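Local structure of BlEst2 (Bacillus licheniformis, 6WPX) at residues K89-L102 with K120-A134. The protein probably hydrolyses ester bonds as a lipase or esterase, and in this propeptide form carries a C-terminal domain with autoinhibitory effects. Sequence-based numbering, arbitrary orientation.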
ATOM      1  N   LYS A  89       3.162 -13.073  -7.758  1.00 21.44           N
ATOM      2  CA  LYS A  89       2.337 -14.128  -7.118  1.00 20.77           C
ATOM      3  C   LYS A  89       2.045 -13.783  -5.663  1.00 22.88           C
ATOM      4  O   LYS A  89       2.741 -12.957  -5.105  1.00 20.38           O
ATOM      5  CB  LYS A  89       2.933 -15.524  -7.284  1.00 23.53           C
ATOM      6  CG  LYS A  89       3.272 -15.908  -8.714  1.00 41.43           C
ATOM      7  CD  LYS A  89       2.064 -16.143  -9.572  1.00 51.96           C
ATOM      8  CE  LYS A  89       2.404 -16.755 -10.909  1.00 66.51           C
ATOM      9  NZ  LYS A  89       2.713 -18.203 -10.787  1.00 76.12           N
ATOM     10  N   ASP A  90       1.101 -14.490  -5.057  1.00 20.83           N
ATOM     11  CA  ASP A  90       0.691 -14.242  -3.653  1.00 20.58           C
ATOM     12  C   ASP A  90       1.697 -14.799  -2.621  1.00 24.28           C
ATOM     13  O   ASP A  90       2.643 -15.420  -2.999  1.00 21.56           O
ATOM     14  CB  ASP A  90      -0.778 -14.600  -3.414  1.00 23.75           C
ATOM     15  CG  ASP A  90      -1.082 -16.088  -3.303  1.00 30.24           C
ATOM     16  OD1 ASP A  90      -0.147 -16.855  -3.216  1.00 31.65           O
ATOM     17  OD2 ASP A  90      -2.250 -16.442  -3.250  1.00 30.91           O
ATOM     18  N   MET A  91       1.411 -14.560  -1.342  1.00 22.01           N
ATOM     19  CA  MET A  91       2.276 -14.974  -0.212  1.00 21.30           C
ATOM     20  C   MET A  91       2.247 -16.500  -0.062  1.00 28.98           C
ATOM     21  O   MET A  91       3.172 -17.036   0.524  1.00 28.75           O
ATOM     22  CB  MET A  91       1.903 -14.274   1.098  1.00 21.93           C
ATOM     23  CG  MET A  91       0.638 -14.733   1.752  1.00 25.32           C
ATOM     24  SD  MET A  91      -0.881 -14.113   1.033  1.00 28.13           S
ATOM     25  CE  MET A  91      -0.951 -12.472   1.733  1.00 24.31           C
ATOM     26  N   GLN A  92       1.201 -17.150  -0.590  1.00 28.21           N
ATOM     27  CA  GLN A  92       1.116 -18.605  -0.513  1.00 28.51           C
ATOM     28  C   GLN A  92       2.144 -19.242  -1.467  1.00 30.66           C
ATOM     29  O   GLN A  92       2.938 -20.068  -1.036  1.00 30.71           O
ATOM     30  CB  GLN A  92      -0.318 -19.100  -0.793  1.00 30.87           C
ATOM     31  CG  GLN A  92      -0.466 -20.626  -0.647  1.00 50.01           C
ATOM     32  CD  GLN A  92      -1.900 -21.115  -0.640  1.00 69.23           C
ATOM     33  OE1 GLN A  92      -2.769 -20.637  -1.375  1.00 64.31           O
ATOM     34  NE2 GLN A  92      -2.168 -22.121   0.169  1.00 65.10           N
ATOM     35  N   ASP A  93       2.140 -18.835  -2.746  1.00 27.63           N
ATOM     36  CA  ASP A  93       3.086 -19.353  -3.745  1.00 27.41           C
ATOM     37  C   ASP A  93       4.485 -18.913  -3.397  1.00 27.72           C
ATOM     38  O   ASP A  93       5.417 -19.716  -3.485  1.00 27.19           O
ATOM     39  CB  ASP A  93       2.729 -18.873  -5.147  1.00 29.21           C
ATOM     40  CG  ASP A  93       1.407 -19.415  -5.657  1.00 37.47           C
ATOM     41  OD1 ASP A  93       1.009 -20.525  -5.231  1.00 40.39           O
ATOM     42  OD2 ASP A  93       0.805 -18.768  -6.509  1.00 35.11           O
ATOM     43  N   ASN A  94       4.638 -17.657  -2.975  1.00 21.92           N
ATOM     44  CA  ASN A  94       5.951 -17.154  -2.571  1.00 20.78           C
ATOM     45  C   ASN A  94       6.450 -17.791  -1.288  1.00 26.83           C
ATOM     46  O   ASN A  94       7.621 -18.129  -1.204  1.00 27.57           O
ATOM     47  CB  ASN A  94       5.981 -15.640  -2.521  1.00 15.96           C
ATOM     48  CG  ASN A  94       6.306 -15.065  -3.871  1.00 30.68           C
ATOM     49  OD1 ASN A  94       6.482 -15.801  -4.846  1.00 29.47           O
ATOM     50  ND2 ASN A  94       6.439 -13.757  -3.961  1.00 22.98           N
ATOM     51  N   GLY A  95       5.552 -18.015  -0.337  1.00 24.03           N
ATOM     52  CA  GLY A  95       5.851 -18.700   0.915  1.00 23.42           C
ATOM     53  C   GLY A  95       6.274 -20.134   0.665  1.00 29.80           C
ATOM     54  O   GLY A  95       7.270 -20.582   1.237  1.00 30.25           O
ATOM     55  N   ALA A  96       5.557 -20.864  -0.230  1.00 28.33           N
ATOM     56  CA  ALA A  96       5.930 -22.255  -0.548  1.00 30.09           C
ATOM     57  C   ALA A  96       7.321 -22.321  -1.210  1.00 31.86           C
ATOM     58  O   ALA A  96       8.140 -23.134  -0.805  1.00 31.44           O
ATOM     59  CB  ALA A  96       4.877 -22.910  -1.430  1.00 32.12           C
ATOM     60  N   MET A  97       7.587 -21.436  -2.158  1.00 29.38           N
ATOM     61  CA  MET A  97       8.883 -21.370  -2.855  1.00 30.21           C
ATOM     62  C   MET A  97       9.993 -20.957  -1.873  1.00 31.60           C
ATOM     63  O   MET A  97      11.011 -21.620  -1.841  1.00 30.41           O
ATOM     64  CB  MET A  97       8.826 -20.371  -4.005  1.00 32.54           C
ATOM     65  CG  MET A  97      10.135 -20.144  -4.668  1.00 35.21           C
ATOM     66  SD  MET A  97      10.058 -18.997  -5.999  1.00 38.18           S
ATOM     67  CE  MET A  97       9.291 -20.001  -7.258  1.00 36.23           C
ATOM     68  N   LEU A  98       9.788 -19.881  -1.116  1.00 27.87           N
ATOM     69  CA  LEU A  98      10.805 -19.436  -0.161  1.00 26.11           C
ATOM     70  C   LEU A  98      11.128 -20.550   0.828  1.00 29.56           C
ATOM     71  O   LEU A  98      12.302 -20.822   1.048  1.00 29.06           O
ATOM     72  CB  LEU A  98      10.356 -18.152   0.552  1.00 24.22           C
ATOM     73  CG  LEU A  98      11.326 -17.523   1.580  1.00 27.18           C
ATOM     74  CD1 LEU A  98      12.711 -17.179   0.953  1.00 26.22           C
ATOM     75  CD2 LEU A  98      10.708 -16.271   2.164  1.00 25.04           C
ATOM     76  N   ALA A  99      10.098 -21.241   1.364  1.00 27.55           N
ATOM     77  CA  ALA A  99      10.283 -22.353   2.299  1.00 29.27           C
ATOM     78  C   ALA A  99      11.126 -23.474   1.692  1.00 35.23           C
ATOM     79  O   ALA A  99      12.022 -23.994   2.366  1.00 35.94           O
ATOM     80  CB  ALA A  99       8.941 -22.896   2.740  1.00 30.87           C
ATOM     81  N   ALA A 100      10.852 -23.830   0.414  1.00 33.51           N
ATOM     82  CA  ALA A 100      11.582 -24.875  -0.313  1.00 34.61           C
ATOM     83  C   ALA A 100      13.055 -24.484  -0.494  1.00 37.89           C
ATOM     84  O   ALA A 100      13.934 -25.305  -0.228  1.00 38.24           O
ATOM     85  CB  ALA A 100      10.928 -25.130  -1.661  1.00 36.44           C
ATOM     86  N   LYS A 101      13.329 -23.210  -0.858  1.00 32.18           N
ATOM     87  CA  LYS A 101      14.704 -22.743  -1.065  1.00 30.27           C
ATOM     88  C   LYS A 101      15.437 -22.515   0.228  1.00 33.42           C
ATOM     89  O   LYS A 101      16.647 -22.699   0.252  1.00 33.91           O
ATOM     90  CB  LYS A 101      14.774 -21.506  -1.986  1.00 31.01           C
ATOM     91  CG  LYS A 101      14.027 -21.642  -3.334  1.00 26.96           C
ATOM     92  CD  LYS A 101      14.556 -22.782  -4.222  1.00 33.71           C
ATOM     93  CE  LYS A 101      13.727 -22.963  -5.476  1.00 27.54           C
ATOM     94  NZ  LYS A 101      14.345 -23.983  -6.349  1.00 39.75           N
ATOM     95  N   LEU A 102      14.724 -22.157   1.322  1.00 28.54           N
ATOM     96  CA  LEU A 102      15.357 -21.963   2.633  1.00 27.58           C
ATOM     97  C   LEU A 102      15.965 -23.274   3.131  1.00 31.91           C
ATOM     98  O   LEU A 102      16.998 -23.251   3.780  1.00 32.39           O
ATOM     99  CB  LEU A 102      14.406 -21.354   3.670  1.00 26.05           C
ATOM    100  CG  LEU A 102      14.079 -19.862   3.496  1.00 28.26           C
ATOM    101  CD1 LEU A 102      12.929 -19.464   4.415  1.00 27.57           C
ATOM    102  CD2 LEU A 102      15.301 -18.989   3.760  1.00 30.52           C
ATOM    103  N   LYS A 120       6.384  -6.621   0.362  1.00 13.29           N
ATOM    104  CA  LYS A 120       5.662  -7.881   0.361  1.00 14.12           C
ATOM    105  C   LYS A 120       6.537  -9.096   0.768  1.00 18.80           C
ATOM    106  O   LYS A 120       6.007 -10.107   1.235  1.00 18.56           O
ATOM    107  CB  LYS A 120       5.001  -8.109  -1.012  1.00 15.59           C
ATOM    108  CG  LYS A 120       4.202  -9.405  -1.068  1.00 20.31           C
ATOM    109  CD  LYS A 120       3.440  -9.589  -2.396  1.00 16.36           C
ATOM    110  CE  LYS A 120       2.948 -11.015  -2.477  1.00 17.07           C
ATOM    111  NZ  LYS A 120       4.065 -11.915  -2.844  1.00 22.66           N
ATOM    112  N   GLY A 121       7.854  -8.999   0.557  1.00 15.88           N
ATOM    113  CA  GLY A 121       8.781 -10.051   0.957  1.00 15.91           C
ATOM    114  C   GLY A 121       8.652 -10.421   2.430  1.00 18.93           C
ATOM    115  O   GLY A 121       8.896 -11.564   2.775  1.00 20.11           O
ATOM    116  N   GLY A 122       8.263  -9.469   3.292  1.00 14.15           N
ATOM    117  CA  GLY A 122       8.072  -9.720   4.728  1.00 13.35           C
ATOM    118  C   GLY A 122       6.879 -10.621   4.996  1.00 18.98           C
ATOM    119  O   GLY A 122       6.879 -11.384   5.966  1.00 19.15           O
ATOM    120  N   ILE A 123       5.849 -10.531   4.135  1.00 14.25           N
ATOM    121  CA  ILE A 123       4.619 -11.341   4.192  1.00 14.69           C
ATOM    122  C   ILE A 123       4.935 -12.739   3.651  1.00 18.59           C
ATOM    123  O   ILE A 123       4.561 -13.722   4.289  1.00 16.37           O
ATOM    124  CB  ILE A 123       3.415 -10.704   3.442  1.00 16.99           C
ATOM    125  CG1 ILE A 123       3.128  -9.250   3.920  1.00 16.52           C
ATOM    126  CG2 ILE A 123       2.155 -11.587   3.584  1.00 19.27           C
ATOM    127  CD1 ILE A 123       2.187  -8.505   2.881  1.00 12.51           C
ATOM    128  N   ASP A 124       5.636 -12.823   2.490  1.00 17.23           N
ATOM    129  CA  ASP A 124       6.062 -14.108   1.900  1.00 19.12           C
ATOM    130  C   ASP A 124       6.915 -14.854   2.938  1.00 24.05           C
ATOM    131  O   ASP A 124       6.844 -16.076   3.052  1.00 24.62           O
ATOM    132  CB  ASP A 124       6.925 -13.870   0.643  1.00 20.07           C
ATOM    133  CG  ASP A 124       6.270 -13.103  -0.485  1.00 22.74           C
ATOM    134  OD1 ASP A 124       5.010 -13.035  -0.513  1.00 23.40           O
ATOM    135  OD2 ASP A 124       7.003 -12.648  -1.388  1.00 22.84           O
ATOM    136  N   SER A 125       7.735 -14.095   3.680  1.00 19.17           N
ATOM    137  CA  SER A 125       8.608 -14.638   4.719  1.00 18.22           C
ATOM    138  C   SER A 125       7.825 -15.314   5.810  1.00 23.18           C
ATOM    139  O   SER A 125       8.146 -16.451   6.162  1.00 22.40           O
ATOM    140  CB  SER A 125       9.516 -13.555   5.291  1.00 17.84           C
ATOM    141  OG  SER A 125      10.442 -13.204   4.279  1.00 20.48           O
ATOM    142  N   GLN A 126       6.784 -14.642   6.327  1.00 21.27           N
ATOM    143  CA  GLN A 126       5.935 -15.200   7.387  1.00 23.49           C
ATOM    144  C   GLN A 126       5.210 -16.395   6.908  1.00 28.74           C
ATOM    145  O   GLN A 126       5.097 -17.356   7.653  1.00 32.02           O
ATOM    146  CB  GLN A 126       4.912 -14.195   7.891  1.00 25.26           C
ATOM    147  CG  GLN A 126       5.374 -13.400   9.062  1.00 26.39           C
ATOM    148  CD  GLN A 126       4.190 -12.965   9.890  1.00 36.64           C
ATOM    149  OE1 GLN A 126       3.199 -12.462   9.363  1.00 25.63           O
ATOM    150  NE2 GLN A 126       4.285 -13.106  11.203  1.00 29.34           N
ATOM    151  N   SER A 127       4.693 -16.337   5.675  1.00 23.95           N
ATOM    152  CA  SER A 127       3.999 -17.463   5.073  1.00 23.93           C
ATOM    153  C   SER A 127       4.949 -18.661   5.003  1.00 26.41           C
ATOM    154  O   SER A 127       4.551 -19.755   5.392  1.00 27.32           O
ATOM    155  CB  SER A 127       3.499 -17.100   3.683  1.00 25.70           C
ATOM    156  OG  SER A 127       3.009 -18.261   3.042  1.00 30.20           O
ATOM    157  N   ALA A 128       6.202 -18.454   4.523  1.00 22.91           N
ATOM    158  CA  ALA A 128       7.199 -19.524   4.439  1.00 24.40           C
ATOM    159  C   ALA A 128       7.390 -20.154   5.805  1.00 30.13           C
ATOM    160  O   ALA A 128       7.269 -21.367   5.931  1.00 31.67           O
ATOM    161  CB  ALA A 128       8.541 -18.979   3.941  1.00 24.35           C
ATOM    162  N   LEU A 129       7.607 -19.344   6.835  1.00 25.78           N
ATOM    163  CA  LEU A 129       7.873 -19.869   8.177  1.00 26.90           C
ATOM    164  C   LEU A 129       6.688 -20.504   8.872  1.00 30.52           C
ATOM    165  O   LEU A 129       6.826 -21.581   9.440  1.00 29.16           O
ATOM    166  CB  LEU A 129       8.463 -18.763   9.049  1.00 26.58           C
ATOM    167  CG  LEU A 129       9.988 -18.664   9.026  1.00 33.19           C
ATOM    168  CD1 LEU A 129      10.500 -18.211   7.702  1.00 33.17           C
ATOM    169  CD2 LEU A 129      10.452 -17.699  10.039  1.00 37.03           C
ATOM    170  N   ILE A 130       5.538 -19.817   8.864  1.00 26.99           N
ATOM    171  CA  ILE A 130       4.364 -20.271   9.592  1.00 28.50           C
ATOM    172  C   ILE A 130       3.528 -21.301   8.815  1.00 31.86           C
ATOM    173  O   ILE A 130       3.244 -22.365   9.344  1.00 31.77           O
ATOM    174  CB  ILE A 130       3.550 -19.028  10.051  1.00 30.54           C
ATOM    175  CG1 ILE A 130       4.357 -18.249  11.141  1.00 29.69           C
ATOM    176  CG2 ILE A 130       2.125 -19.424  10.524  1.00 31.46           C
ATOM    177  CD1 ILE A 130       3.965 -16.821  11.418  1.00 28.02           C
ATOM    178  N   HIS A 131       3.132 -20.990   7.591  1.00 29.78           N
ATOM    179  CA  HIS A 131       2.262 -21.857   6.801  1.00 30.56           C
ATOM    180  C   HIS A 131       3.023 -22.898   5.958  1.00 36.14           C
ATOM    181  O   HIS A 131       2.410 -23.847   5.473  1.00 36.92           O
ATOM    182  CB  HIS A 131       1.307 -21.005   5.952  1.00 30.54           C
ATOM    183  CG  HIS A 131       0.507 -20.039   6.776  1.00 32.62           C
ATOM    184  ND1 HIS A 131      -0.416 -20.476   7.711  1.00 34.97           N
ATOM    185  CD2 HIS A 131       0.540 -18.688   6.799  1.00 32.43           C
ATOM    186  CE1 HIS A 131      -0.943 -19.386   8.241  1.00 33.36           C
ATOM    187  NE2 HIS A 131      -0.399 -18.287   7.726  1.00 32.18           N
ATOM    188  N   HIS A 132       4.354 -22.757   5.814  1.00 32.88           N
ATOM    189  CA  HIS A 132       5.132 -23.732   5.031  1.00 32.16           C
ATOM    190  C   HIS A 132       6.285 -24.292   5.823  1.00 36.03           C
ATOM    191  O   HIS A 132       7.251 -24.794   5.251  1.00 35.74           O
ATOM    192  CB  HIS A 132       5.562 -23.147   3.675  1.00 31.22           C
ATOM    193  CG  HIS A 132       4.392 -22.800   2.825  1.00 34.51           C
ATOM    194  ND1 HIS A 132       3.817 -21.544   2.879  1.00 35.29           N
ATOM    195  CD2 HIS A 132       3.663 -23.583   2.003  1.00 36.29           C
ATOM    196  CE1 HIS A 132       2.773 -21.599   2.068  1.00 33.75           C
ATOM    197  NE2 HIS A 132       2.658 -22.798   1.505  1.00 35.24           N
ATOM    198  N   ASN A 133       6.191 -24.174   7.157  1.00 35.73           N
ATOM    199  CA  ASN A 133       7.116 -24.736   8.158  1.00 37.42           C
ATOM    200  C   ASN A 133       8.615 -24.433   7.940  1.00 39.93           C
ATOM    201  O   ASN A 133       9.464 -25.240   8.337  1.00 39.86           O
ATOM    202  CB  ASN A 133       6.885 -26.258   8.262  1.00 43.35           C
ATOM    203  CG  ASN A 133       5.437 -26.611   8.454  1.00 63.36           C
ATOM    204  OD1 ASN A 133       4.805 -26.204   9.428  1.00 60.03           O
ATOM    205  ND2 ASN A 133       4.864 -27.304   7.489  1.00 59.15           N
ATOM    206  N   ALA A 134       8.939 -23.271   7.326  1.00 34.40           N
ATOM    207  CA  ALA A 134      10.343 -22.876   7.124  1.00 32.84           C
ATOM    208  C   ALA A 134      11.027 -22.403   8.416  1.00 32.83           C
ATOM    209  O   ALA A 134      12.238 -22.158   8.401  1.00 30.85           O
ATOM    210  CB  ALA A 134      10.456 -21.806   6.050  1.00 32.52           C
TER
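The H132 imidazole lies with one face on helix 91-102, where A96 N sits over the ring centre and A96 CB makes a CH-pi contact 4.0 Å from the centroid. In the ring plane its edge meets S127 C, and H132 ND1 donates to S127 O (3.2 Å) from above the carbonyl plane, which helps to hold the ring's rotation. Replacing H132 with an alanine would probably uncover A96 and open a gap beside G95, with S127 O losing its imidazole donor. The other flat groups, the N94 amide and D124 carboxylate, stand almost perpendicular, 84° apart; N94 ND2 reaches D124 OD2 (2.9 Å) from above the carboxylate plane. D124 OD1 turns its syn lone pair to K120 NZ, whose long chain, extended until it bends at chi4 (-77°), also donates to K89 O (2.8 Å). One lysine thus ties the loop leading into helix 91-102 to an acid on helix 121-131. S127 OG donates to M91 O (2.8 Å) from the face of that carbonyl opposite G95 N, so two bonds grip the oxygen. Glycine suits position 95 because a CB would clash with S127 OG; the small alanines A128 and A99 let the axes approach to 7.3 Å, crossing at -64°. L98 and L102 extend this apolar seam, and L102 also touches strand 113-118. Two neighbouring helices laid on the same side of the central sheet, one leading into strand 113-118 and one following it, are characteristic of the alpha/beta-hydrolase fold.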